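Local structure of enterotoxin type A (Staphylococcus aureus, 1DYQ) at residues D46-H51 against D67-F72; G90-Y95 against K104-Y109; K82-D87 against V112-N117; Y32-A37 against A160-Q165. The protein acts as a zinc-dependent superantigen that binds MHC class II and T-cell receptor molecules, activates T cells and causes staphylococcal food poisoning. The protein carries 3 engineered substitutions. All blocks are in the same frame, centred on the assembly; numbering follows the deposited sequence. Where two conformers were deposited one is given.

Contact 1: D46-H51 against D67-F72. Engineered in segment 46-51: R49 (natural residue Leu). Engineered in segment 67-72: R71 (natural residue Asp).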
# COMPACT_ATOMS: atom_id res chain seq x y z
N ASP A 46 -23.16 -0.08 4.12
CA ASP A 46 -23.17 0.04 5.55
C ASP A 46 -22.03 1.03 5.95
O ASP A 46 -20.93 0.84 5.41
CB ASP A 46 -22.77 -1.35 6.12
CG ASP A 46 -23.41 -1.65 7.43
OD1 ASP A 46 -24.45 -2.36 7.45
OD2 ASP A 46 -22.92 -1.15 8.47
N GLN A 47 -22.35 2.05 6.66
CA GLN A 47 -21.32 2.98 7.15
C GLN A 47 -21.35 3.00 8.68
O GLN A 47 -22.40 2.81 9.29
CB GLN A 47 -21.52 4.37 6.60
CG GLN A 47 -21.50 4.47 5.09
CD GLN A 47 -21.55 5.89 4.58
OE1 GLN A 47 -22.57 6.57 4.64
NE2 GLN A 47 -20.42 6.34 4.01
N PHE A 48 -20.16 3.03 9.26
CA PHE A 48 -20.07 3.12 10.73
C PHE A 48 -20.24 4.58 11.14
O PHE A 48 -21.16 5.01 11.84
CB PHE A 48 -18.73 2.54 11.14
CG PHE A 48 -18.40 2.60 12.59
CD1 PHE A 48 -19.37 2.30 13.54
CD2 PHE A 48 -17.14 2.98 13.03
CE1 PHE A 48 -19.09 2.38 14.89
CE2 PHE A 48 -16.86 3.06 14.38
CZ PHE A 48 -17.84 2.76 15.31
N ARG A 49 -19.39 5.42 10.59
CA ARG A 49 -19.38 6.88 10.79
C ARG A 49 -18.38 7.44 9.77
O ARG A 49 -17.73 6.68 9.03
CB ARG A 49 -18.91 7.11 12.24
CG ARG A 49 -17.51 6.66 12.58
CD ARG A 49 -17.12 6.82 14.03
NE ARG A 49 -15.76 6.33 14.26
CZ ARG A 49 -15.24 5.95 15.40
NH1 ARG A 49 -15.95 5.94 16.52
NH2 ARG A 49 -13.96 5.55 15.42
N GLN A 50 -18.11 8.72 9.85
CA GLN A 50 -17.01 9.35 9.07
C GLN A 50 -17.12 8.96 7.65
O GLN A 50 -18.30 8.91 7.14
CB GLN A 50 -15.72 8.94 9.79
CG GLN A 50 -15.31 9.79 10.96
CD GLN A 50 -15.36 11.28 10.80
OE1 GLN A 50 -15.15 11.90 9.78
NE2 GLN A 50 -15.64 11.92 11.94
N HIS A 51 -16.11 8.68 6.90
CA HIS A 51 -16.11 8.36 5.49
C HIS A 51 -15.64 6.93 5.32
O HIS A 51 -14.47 6.56 5.23
CB HIS A 51 -15.42 9.36 4.59
CG HIS A 51 -15.62 10.83 4.94
ND1 HIS A 51 -16.84 11.42 4.78
CD2 HIS A 51 -14.78 11.71 5.50
CE1 HIS A 51 -16.75 12.66 5.22
NE2 HIS A 51 -15.50 12.88 5.65
N ASP A 67 -15.44 -8.26 11.14
CA ASP A 67 -15.80 -7.21 10.20
C ASP A 67 -14.56 -6.46 9.68
O ASP A 67 -13.57 -6.38 10.38
CB ASP A 67 -16.69 -6.17 10.90
CG ASP A 67 -18.00 -6.74 11.42
OD1 ASP A 67 -18.40 -7.85 11.04
OD2 ASP A 67 -18.65 -6.04 12.24
N LEU A 68 -14.71 -5.93 8.47
CA LEU A 68 -13.67 -5.08 7.89
C LEU A 68 -14.21 -3.68 7.64
O LEU A 68 -15.24 -3.51 6.94
CB LEU A 68 -13.21 -5.69 6.54
CG LEU A 68 -12.21 -4.80 5.74
CD1 LEU A 68 -10.88 -4.75 6.47
CD2 LEU A 68 -12.01 -5.41 4.34
N LEU A 69 -13.59 -2.67 8.20
CA LEU A 69 -13.94 -1.30 8.04
C LEU A 69 -12.96 -0.59 7.09
O LEU A 69 -11.77 -0.57 7.45
CB LEU A 69 -13.97 -0.56 9.39
CG LEU A 69 -14.40 0.88 9.33
CD1 LEU A 69 -15.87 1.01 8.88
CD2 LEU A 69 -14.18 1.62 10.64
N VAL A 70 -13.43 -0.08 5.99
CA VAL A 70 -12.55 0.65 5.05
C VAL A 70 -12.67 2.12 5.33
O VAL A 70 -13.81 2.67 5.38
CB VAL A 70 -12.87 0.33 3.60
CG1 VAL A 70 -11.90 1.08 2.67
CG2 VAL A 70 -12.81 -1.16 3.34
N ARG A 71 -11.58 2.84 5.52
CA ARG A 71 -11.54 4.22 5.87
C ARG A 71 -11.04 5.10 4.70
O ARG A 71 -10.08 4.65 4.04
CB ARG A 71 -10.61 4.48 7.08
CG ARG A 71 -10.95 3.65 8.30
CD ARG A 71 -9.99 3.94 9.49
NE ARG A 71 -10.06 5.33 9.87
CZ ARG A 71 -9.25 5.98 10.70
NH1 ARG A 71 -8.25 5.37 11.30
NH2 ARG A 71 -9.45 7.29 10.90
N PHE A 72 -11.73 6.15 4.42
CA PHE A 72 -11.36 7.06 3.32
C PHE A 72 -11.17 8.48 3.86
O PHE A 72 -11.69 8.89 4.89
CB PHE A 72 -12.48 7.05 2.27
CG PHE A 72 -12.81 5.73 1.70
CD1 PHE A 72 -12.07 5.17 0.64
CD2 PHE A 72 -13.84 4.95 2.22
CE1 PHE A 72 -12.40 3.94 0.12
CE2 PHE A 72 -14.17 3.73 1.70
CZ PHE A 72 -13.47 3.22 0.62
O HOH W 1 -13.18 8.79 7.32
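A loop-to-strand contact joins H51 and F48, in the loop that leads into strand 52-55, to L69 of strand 67-71 and to F72 next to it. Two separate touches make it up. At the first, the amide of F72 donates to the carbonyl of H51, with F72 N and H51 O 2.9 Å apart; the donor lies nearly along the C=O axis, at a C=O...N angle of 165°. The same carbonyl oxygen meets the F72 ring at its edge, near the ring plane, 3.5 Å from F72 CD2. A water adds a second link between these two residues: it accepts from H51 N and donates to F72 O, the latter at 2.9 Å. The CB atoms of H51 and F72 come within 4.4 Å, and both side chains lean on helix 75-81, H51 against K75 and V78, F72 against I77. In the five-stranded sheet of the OB-fold domain, strands 67-71 and 52-55 run antiparallel, and the loop 46-51 brings the chain to strand 52-55, one of the two edge strands. The second touch is apolar. F48 and L69 cross at about a right angle, L69 CD1 reaching F48 CB at 4.0 Å. With CG anti to the backbone N (chi1 177°), the F48 ring lies beside L69 CD2, which approaches it obliquely at CD2. The engineered R49 lays its guanidinium against this ring, F48 CE2 standing 3.4 Å above the centre of the guanidinium plane, while R49 NH2 bonds to the carbonyl of G99. The other engineered arginine, R71, donates from NH1 to Q96 O.

Contact 2: G90-Y95 against K104-Y109. Engineered in segment 90-95: A93 (natural residue Tyr). With SO4 (sulfate ion), chain C.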
# COMPACT_ATOMS: atom_id res chain seq x y z
N GLY A 90 -5.79 -4.46 0.07
CA GLY A 90 -5.17 -3.54 1.03
C GLY A 90 -4.79 -4.29 2.31
O GLY A 90 -5.28 -5.39 2.55
N ALA A 91 -3.95 -3.67 3.11
CA ALA A 91 -3.49 -4.32 4.35
C ALA A 91 -4.42 -3.83 5.48
O ALA A 91 -4.56 -2.64 5.69
CB ALA A 91 -2.07 -3.80 4.67
N TYR A 92 -4.89 -4.81 6.27
CA TYR A 92 -5.81 -4.43 7.37
C TYR A 92 -5.22 -4.78 8.71
O TYR A 92 -4.36 -5.64 8.85
CB TYR A 92 -7.15 -5.16 7.18
CG TYR A 92 -7.09 -6.67 7.27
CD1 TYR A 92 -7.01 -7.34 8.48
CD2 TYR A 92 -7.04 -7.45 6.11
CE1 TYR A 92 -6.89 -8.70 8.56
CE2 TYR A 92 -6.94 -8.83 6.17
CZ TYR A 92 -6.87 -9.46 7.40
OH TYR A 92 -6.76 -10.82 7.47
N ALA A 93 -5.74 -4.09 9.75
CA ALA A 93 -5.34 -4.46 11.13
C ALA A 93 -6.26 -3.68 12.09
O ALA A 93 -6.67 -2.60 11.80
CB ALA A 93 -3.90 -3.97 11.40
N GLY A 94 -6.46 -4.29 13.28
CA GLY A 94 -7.21 -3.56 14.30
C GLY A 94 -6.50 -2.28 14.71
O GLY A 94 -7.10 -1.30 15.07
N TYR A 95 -5.13 -2.31 14.66
CA TYR A 95 -4.35 -1.17 15.07
C TYR A 95 -4.49 0.01 14.13
O TYR A 95 -4.10 1.14 14.50
CB TYR A 95 -2.89 -1.52 15.36
CG TYR A 95 -2.06 -2.03 14.21
CD1 TYR A 95 -1.65 -1.14 13.21
CD2 TYR A 95 -1.69 -3.35 14.12
CE1 TYR A 95 -0.91 -1.61 12.14
CE2 TYR A 95 -0.93 -3.83 13.05
CZ TYR A 95 -0.56 -2.92 12.06
OH TYR A 95 0.18 -3.38 11.00
N LYS A 104 -13.44 -6.50 17.44
CA LYS A 104 -13.33 -7.51 16.40
C LYS A 104 -13.57 -6.91 15.03
O LYS A 104 -13.93 -7.58 14.05
CB LYS A 104 -14.23 -8.70 16.69
CG LYS A 104 -14.01 -9.40 18.05
CD LYS A 104 -15.00 -10.59 18.15
CE LYS A 104 -14.27 -11.89 17.77
NZ LYS A 104 -13.03 -12.02 18.63
N THR A 105 -13.37 -5.60 14.90
CA THR A 105 -13.44 -4.98 13.56
C THR A 105 -11.98 -4.70 13.17
O THR A 105 -11.18 -4.22 14.01
CB THR A 105 -14.24 -3.68 13.57
OG1 THR A 105 -15.61 -4.04 13.89
CG2 THR A 105 -14.24 -2.98 12.21
N ALA A 106 -11.61 -4.94 11.93
CA ALA A 106 -10.24 -4.58 11.48
C ALA A 106 -10.32 -3.44 10.49
O ALA A 106 -11.35 -3.34 9.79
CB ALA A 106 -9.59 -5.77 10.76
N CYS A 107 -9.36 -2.53 10.39
CA CYS A 107 -9.48 -1.40 9.50
C CYS A 107 -8.41 -1.42 8.40
O CYS A 107 -7.29 -1.88 8.59
CB CYS A 107 -9.35 -0.08 10.29
SG CYS A 107 -10.78 0.14 11.44
N MET A 108 -8.82 -0.95 7.24
CA MET A 108 -7.90 -0.77 6.09
C MET A 108 -8.07 0.64 5.59
O MET A 108 -9.20 1.21 5.66
CB MET A 108 -8.29 -1.78 5.05
CG MET A 108 -7.94 -1.57 3.62
SD MET A 108 -8.21 -3.15 2.73
CE MET A 108 -9.63 -2.73 1.76
N TYR A 109 -7.03 1.28 5.08
CA TYR A 109 -7.08 2.59 4.52
C TYR A 109 -7.19 2.52 2.99
O TYR A 109 -6.28 1.95 2.36
CB TYR A 109 -5.83 3.38 4.87
CG TYR A 109 -5.63 3.75 6.31
CD1 TYR A 109 -6.41 4.75 6.88
CD2 TYR A 109 -4.58 3.21 7.04
CE1 TYR A 109 -6.17 5.16 8.20
CE2 TYR A 109 -4.33 3.62 8.34
CZ TYR A 109 -5.15 4.57 8.90
OH TYR A 109 -4.85 5.02 10.19
S SO4 C . -4.73 -5.62 16.64
O1 SO4 C . -3.63 -6.39 17.21
O2 SO4 C . -5.94 -6.42 16.27
O3 SO4 C . -4.24 -4.95 15.32
O4 SO4 C . -5.09 -4.44 17.52
O HOH W 2 -4.56 -0.08 4.46
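The Y92 ring meets A106 obliquely, its CD1 atom 3.8 Å from A106 CB, and also meets the ring of F59, the two planes at about 55°. The second ring, that of Y95, has CB of the engineered A93 over the centre of one face, 3.4 Å above the plane, and O3 of a sulfate ion placed obliquely to it. That oxygen accepts a hydrogen bond from Y95 N at 2.9 Å, and Y65 OH also binds the ion, which probably comes from the crystallisation liquor. A93 and C107 form a single antiparallel bridge, a hydrogen-bonded pair: A93 N donates to C107 O, and C107 N to A93 O at 3.0 Å. In the second bond the donor stands well above the carbonyl plane of A93, 64° out of it. C107 O also receives a CA-H...O contact from Y92 CA at 3.2 Å. Strands 86-91 and 105-114 are antiparallel neighbours in the OB-fold sheet, and this bridge lies where the first of them gives way to the loop carrying C97, the disulfide partner of C107. Further along, M108 SD packs 3.5 Å from G90 CA, which carries no side chain. Y92 CB lies 4.2 Å from M108 CB. A water accepts from Y109 N and can donate to A91 O, joining the strands beside the bridge, while Q96 NE2 donates to both A91 O and C107 O.

Contact 3: K82-D87 against V112-N117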
# COMPACT_ATOMS: atom_id res chain seq x y z
N LYS A 82 -19.44 3.48 -2.27
CA LYS A 82 -20.55 3.02 -1.40
C LYS A 82 -21.68 2.46 -2.26
O LYS A 82 -22.14 3.09 -3.20
CB LYS A 82 -21.04 4.19 -0.56
CG LYS A 82 -22.07 3.82 0.50
CD LYS A 82 -22.56 5.11 1.18
CE LYS A 82 -23.46 5.89 0.23
NZ LYS A 82 -23.67 7.28 0.71
N GLY A 83 -22.08 1.22 -1.96
CA GLY A 83 -23.19 0.59 -2.65
C GLY A 83 -22.86 0.14 -4.07
O GLY A 83 -23.78 -0.15 -4.84
N LYS A 84 -21.58 0.01 -4.39
CA LYS A 84 -21.17 -0.43 -5.73
C LYS A 84 -20.40 -1.75 -5.63
O LYS A 84 -19.81 -2.04 -4.58
CB LYS A 84 -20.18 0.60 -6.34
CG LYS A 84 -20.72 1.99 -6.50
CD LYS A 84 -21.72 2.05 -7.65
CE LYS A 84 -22.04 3.49 -8.03
NZ LYS A 84 -22.82 4.17 -6.97
N LYS A 85 -20.37 -2.50 -6.73
CA LYS A 85 -19.54 -3.70 -6.76
C LYS A 85 -18.05 -3.26 -6.86
O LYS A 85 -17.76 -2.38 -7.67
CB LYS A 85 -19.85 -4.66 -7.87
CG LYS A 85 -21.27 -5.27 -7.80
CD LYS A 85 -21.31 -6.28 -6.67
CE LYS A 85 -22.48 -7.25 -6.83
NZ LYS A 85 -23.45 -7.11 -5.69
N VAL A 86 -17.31 -3.70 -5.87
CA VAL A 86 -15.90 -3.29 -5.76
C VAL A 86 -15.02 -4.50 -5.60
O VAL A 86 -15.43 -5.59 -5.19
CB VAL A 86 -15.69 -2.35 -4.55
CG1 VAL A 86 -16.44 -1.06 -4.74
CG2 VAL A 86 -16.10 -3.06 -3.26
N ASP A 87 -13.72 -4.31 -5.84
CA ASP A 87 -12.67 -5.23 -5.50
C ASP A 87 -11.79 -4.56 -4.41
O ASP A 87 -11.71 -3.33 -4.41
CB ASP A 87 -11.79 -5.60 -6.69
CG ASP A 87 -12.59 -6.17 -7.85
OD1 ASP A 87 -13.59 -6.89 -7.61
OD2 ASP A 87 -12.19 -5.89 -9.01
N VAL A 112 -9.73 0.22 -2.40
CA VAL A 112 -10.94 -0.19 -3.13
C VAL A 112 -10.93 0.28 -4.58
O VAL A 112 -10.58 1.42 -4.87
CB VAL A 112 -12.16 0.45 -2.42
CG1 VAL A 112 -13.48 -0.01 -3.04
CG2 VAL A 112 -12.13 0.06 -0.95
N THR A 113 -11.43 -0.57 -5.48
CA THR A 113 -11.61 -0.16 -6.87
C THR A 113 -12.98 -0.65 -7.38
O THR A 113 -13.45 -1.68 -6.93
CB THR A 113 -10.54 -0.81 -7.80
OG1 THR A 113 -10.34 -2.15 -7.49
CG2 THR A 113 -9.23 -0.02 -7.63
N LEU A 114 -13.58 0.12 -8.27
CA LEU A 114 -14.84 -0.37 -8.89
C LEU A 114 -14.57 -1.66 -9.61
O LEU A 114 -13.54 -1.81 -10.29
CB LEU A 114 -15.40 0.69 -9.84
CG LEU A 114 -15.87 1.98 -9.14
CD1 LEU A 114 -16.15 3.07 -10.14
CD2 LEU A 114 -17.08 1.64 -8.28
N HIS A 115 -15.48 -2.63 -9.47
CA HIS A 115 -15.25 -3.94 -10.05
C HIS A 115 -15.49 -3.94 -11.56
O HIS A 115 -14.84 -4.58 -12.34
CB HIS A 115 -16.15 -4.98 -9.40
CG HIS A 115 -16.13 -6.34 -10.00
ND1 HIS A 115 -15.23 -7.32 -9.77
CD2 HIS A 115 -17.03 -6.84 -10.93
CE1 HIS A 115 -15.53 -8.41 -10.49
NE2 HIS A 115 -16.61 -8.11 -11.21
N ASP A 116 -16.64 -3.30 -11.89
CA ASP A 116 -17.13 -3.41 -13.23
C ASP A 116 -16.23 -2.85 -14.33
O ASP A 116 -15.74 -1.76 -14.32
CB ASP A 116 -18.54 -2.98 -13.43
CG ASP A 116 -19.60 -3.76 -12.74
OD1 ASP A 116 -19.45 -4.93 -12.33
OD2 ASP A 116 -20.76 -3.21 -12.70
N ASN A 117 -16.13 -3.77 -15.33
CA ASN A 117 -15.33 -3.39 -16.52
C ASN A 117 -13.91 -3.06 -16.09
O ASN A 117 -13.14 -2.58 -16.92
CB ASN A 117 -16.00 -2.22 -17.23
CG ASN A 117 -17.40 -2.51 -17.73
OD1 ASN A 117 -17.62 -3.49 -18.45
ND2 ASN A 117 -18.35 -1.63 -17.38
O HOH W 3 -18.72 -1.85 -10.18
O HOH W 4 -8.66 -2.64 -5.16
O HOH W 5 -11.45 -3.47 -9.55
O HOH W 6 -12.23 -6.64 -11.60
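CG of H115 stands anti to its backbone N (chi1 173°), and CG of D87 anti to its carbonyl carbon (chi1 -56°), which turns the two groups toward each other where strand 105-114 runs out into its loop. H115 ND1 donates to D87 OD1 at 2.7 Å, meeting the syn lone pair of that oxygen; the acceptor lies close to the ring plane, whereas the carboxylate and ring planes are 87° apart. OD1 is held a second time by the amide of N41. The other carboxylate oxygen, D87 OD2, takes a bond from a water 2.6 Å away, which also accepts from T113 OG1 and donates to L114 O. Backbone bonds fix this pairing: D87 and T113 form an antiparallel hydrogen-bonded pair, bonded in both directions, and H115 N donates to K85 O at 2.9 Å. V86 and L114 make the adjoining non-hydrogen-bonded pair, with diverging side chains. V86 CB instead packs on V112 CG1 at 3.6 Å, while L114 CD2 lies alongside K84 CB at 3.8 Å. The contact thus joins the start of strand 86-91 to the end of strand 105-114 in the OB-fold sheet. V86, V112 and L114 touch Y81 of helix 75-81; D87 and T113 reach K148 of strand 145-148, and T113 also touches N150 and T152 of strand 150-152.

Contact 4: Y32-A37 against A160-Q165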
# COMPACT_ATOMS: atom_id res chain seq x y z
N TYR A 32 5.85 -6.58 5.18
CA TYR A 32 6.37 -7.92 5.02
C TYR A 32 5.69 -8.98 5.90
O TYR A 32 5.71 -10.13 5.53
CB TYR A 32 7.88 -7.88 5.30
CG TYR A 32 8.66 -9.10 4.92
CD1 TYR A 32 8.81 -9.48 3.59
CD2 TYR A 32 9.31 -9.84 5.91
CE1 TYR A 32 9.56 -10.60 3.26
CE2 TYR A 32 10.06 -10.96 5.57
CZ TYR A 32 10.16 -11.33 4.26
OH TYR A 32 10.91 -12.45 3.94
N TYR A 33 5.05 -8.54 6.99
CA TYR A 33 4.35 -9.52 7.85
C TYR A 33 2.88 -9.10 7.99
O TYR A 33 2.23 -9.41 8.99
CB TYR A 33 4.98 -9.56 9.23
CG TYR A 33 6.42 -10.02 9.30
CD1 TYR A 33 6.81 -11.24 8.79
CD2 TYR A 33 7.37 -9.21 9.91
CE1 TYR A 33 8.14 -11.65 8.87
CE2 TYR A 33 8.69 -9.63 10.04
CZ TYR A 33 9.05 -10.83 9.50
OH TYR A 33 10.37 -11.26 9.63
N ASN A 34 2.34 -8.51 6.95
CA ASN A 34 0.98 -7.97 6.98
C ASN A 34 -0.09 -9.02 6.69
O ASN A 34 0.15 -10.18 6.44
CB ASN A 34 0.86 -6.80 6.02
CG ASN A 34 1.09 -7.13 4.57
OD1 ASN A 34 0.85 -8.25 4.10
ND2 ASN A 34 1.52 -6.14 3.76
N GLU A 35 -1.35 -8.55 6.86
CA GLU A 35 -2.52 -9.36 6.54
C GLU A 35 -3.35 -8.54 5.54
O GLU A 35 -3.60 -7.34 5.80
CB GLU A 35 -3.40 -9.57 7.80
CG GLU A 35 -2.67 -10.33 8.92
CD GLU A 35 -3.65 -10.74 10.03
OE1 GLU A 35 -4.21 -9.87 10.69
OE2 GLU A 35 -3.80 -11.97 10.22
N LYS A 36 -3.65 -9.11 4.37
CA LYS A 36 -4.31 -8.35 3.33
C LYS A 36 -5.69 -8.86 2.94
O LYS A 36 -5.95 -10.08 2.95
CB LYS A 36 -3.42 -8.40 2.04
CG LYS A 36 -2.14 -7.58 2.22
CD LYS A 36 -1.30 -7.65 0.92
CE LYS A 36 -0.75 -9.03 0.67
NZ LYS A 36 0.05 -9.57 1.81
N ALA A 37 -6.56 -7.92 2.69
CA ALA A 37 -7.89 -8.22 2.11
C ALA A 37 -7.70 -8.16 0.58
O ALA A 37 -7.29 -7.12 0.07
CB ALA A 37 -8.90 -7.19 2.55
N ALA A 160 5.57 -3.96 -4.31
CA ALA A 160 6.97 -3.51 -4.53
C ALA A 160 7.78 -3.55 -3.26
O ALA A 160 8.89 -4.11 -3.24
CB ALA A 160 6.98 -2.11 -5.14
N ARG A 161 7.21 -3.04 -2.14
CA ARG A 161 7.99 -3.04 -0.91
C ARG A 161 8.17 -4.40 -0.32
O ARG A 161 9.20 -4.64 0.34
CB ARG A 161 7.36 -2.06 0.11
CG ARG A 161 7.26 -0.65 -0.43
CD ARG A 161 7.24 0.36 0.72
NE ARG A 161 6.58 1.57 0.35
CZ ARG A 161 6.49 2.69 1.07
NH1 ARG A 161 7.13 2.81 2.22
NH2 ARG A 161 5.74 3.69 0.63
N ARG A 162 7.30 -5.39 -0.57
CA ARG A 162 7.50 -6.74 -0.09
C ARG A 162 8.77 -7.34 -0.76
O ARG A 162 9.61 -7.86 -0.06
CB ARG A 162 6.33 -7.67 -0.38
CG ARG A 162 6.56 -9.10 0.11
CD ARG A 162 5.28 -9.94 -0.07
NE ARG A 162 4.33 -9.52 0.97
CZ ARG A 162 4.38 -9.86 2.24
NH1 ARG A 162 5.30 -10.67 2.71
NH2 ARG A 162 3.50 -9.31 3.08
N TYR A 163 8.89 -7.02 -2.05
CA TYR A 163 10.12 -7.46 -2.78
C TYR A 163 11.33 -6.72 -2.26
O TYR A 163 12.40 -7.37 -2.09
CB TYR A 163 9.91 -7.19 -4.27
CG TYR A 163 11.19 -7.41 -5.08
CD1 TYR A 163 11.63 -8.68 -5.37
CD2 TYR A 163 11.91 -6.30 -5.49
CE1 TYR A 163 12.81 -8.86 -6.10
CE2 TYR A 163 13.11 -6.49 -6.20
CZ TYR A 163 13.52 -7.75 -6.49
OH TYR A 163 14.69 -7.93 -7.23
N LEU A 164 11.25 -5.44 -1.96
CA LEU A 164 12.41 -4.71 -1.44
C LEU A 164 12.85 -5.29 -0.12
O LEU A 164 14.05 -5.33 0.18
CB LEU A 164 12.17 -3.22 -1.35
CG LEU A 164 11.82 -2.50 -2.66
CD1 LEU A 164 11.58 -1.03 -2.44
CD2 LEU A 164 12.96 -2.73 -3.69
N GLN A 165 11.90 -5.69 0.73
CA GLN A 165 12.31 -6.34 1.99
C GLN A 165 12.99 -7.65 1.72
O GLN A 165 14.06 -7.95 2.31
CB GLN A 165 11.03 -6.54 2.86
CG GLN A 165 11.39 -7.15 4.23
CD GLN A 165 12.28 -6.22 5.03
OE1 GLN A 165 12.15 -5.01 5.08
NE2 GLN A 165 13.27 -6.85 5.70
O HOH W 7 2.50 -11.06 5.07
O HOH W 8 2.27 -7.42 0.91
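The contact bridges the two domains of the toxin: the segment 32-37, leading from the end of helix 23-32 into the OB-fold strand 36-39, packs on helix 153-168 of the beta-grasp domain. Y32 meets that helix in three ways. Its ring takes Q165 CG over one face as a CH-pi contact, with CG 3.7 Å from the ring centroid and displaced toward the rim, nearest Y32 CG. The two side chains cross at about a right angle. The Q165 chain bends at chi2, and its amide has its own partner, OE1 accepting from Y171 N. At the far end of the tyrosine, Y32 OH is bonded to E166 OE1 of the same helix. Y32 also offers its carbonyl: R162 NH1 donates to Y32 O at 2.9 Å, with an N-H...O angle of 142° and the donor tilted 35° from the carbonyl plane. The R162 chain is extended until it bends at chi3 (-74°), which places NE where it can give its hydrogen to a water 2.9 Å away; that water also accepts from N34 ND2. N34 and R162 reach toward each other tip to tip, with N34 OD1 near the guanidinium edge, 3.0 Å from R162 NH2. K36 approaches the same arginine tip to tip, and its NZ comes to 3.7 Å from R162 NH2, two like charges in close company. The side-chain amide oxygen of N34 may temper this repulsion, since N34 OD1 accepts from K36 NZ at 2.8 Å.

Overall arrangement
From the N terminus, 32-37 comes first, but contact 4 closes only when the chain reaches 160-165, so the other three contacts nest inside its loop. Contact 1 closes early, between 46-51 and 67-72, and is complete before contacts 2 and 3 open. Contact 3 opens next at 82-87; contact 2 opens and closes within its loop, both pairing strands 86-91 and 105-114, and 112-117 then closes contact 3. None of the loops cross. Strand 67-71 of contact 1 adjoins strand 105-114, and strand 36-39 of contact 4 adjoins 86-91. Contacts 1 to 3 thus stay within the OB-fold domain, whereas contact 4 ties it to the beta-grasp domain.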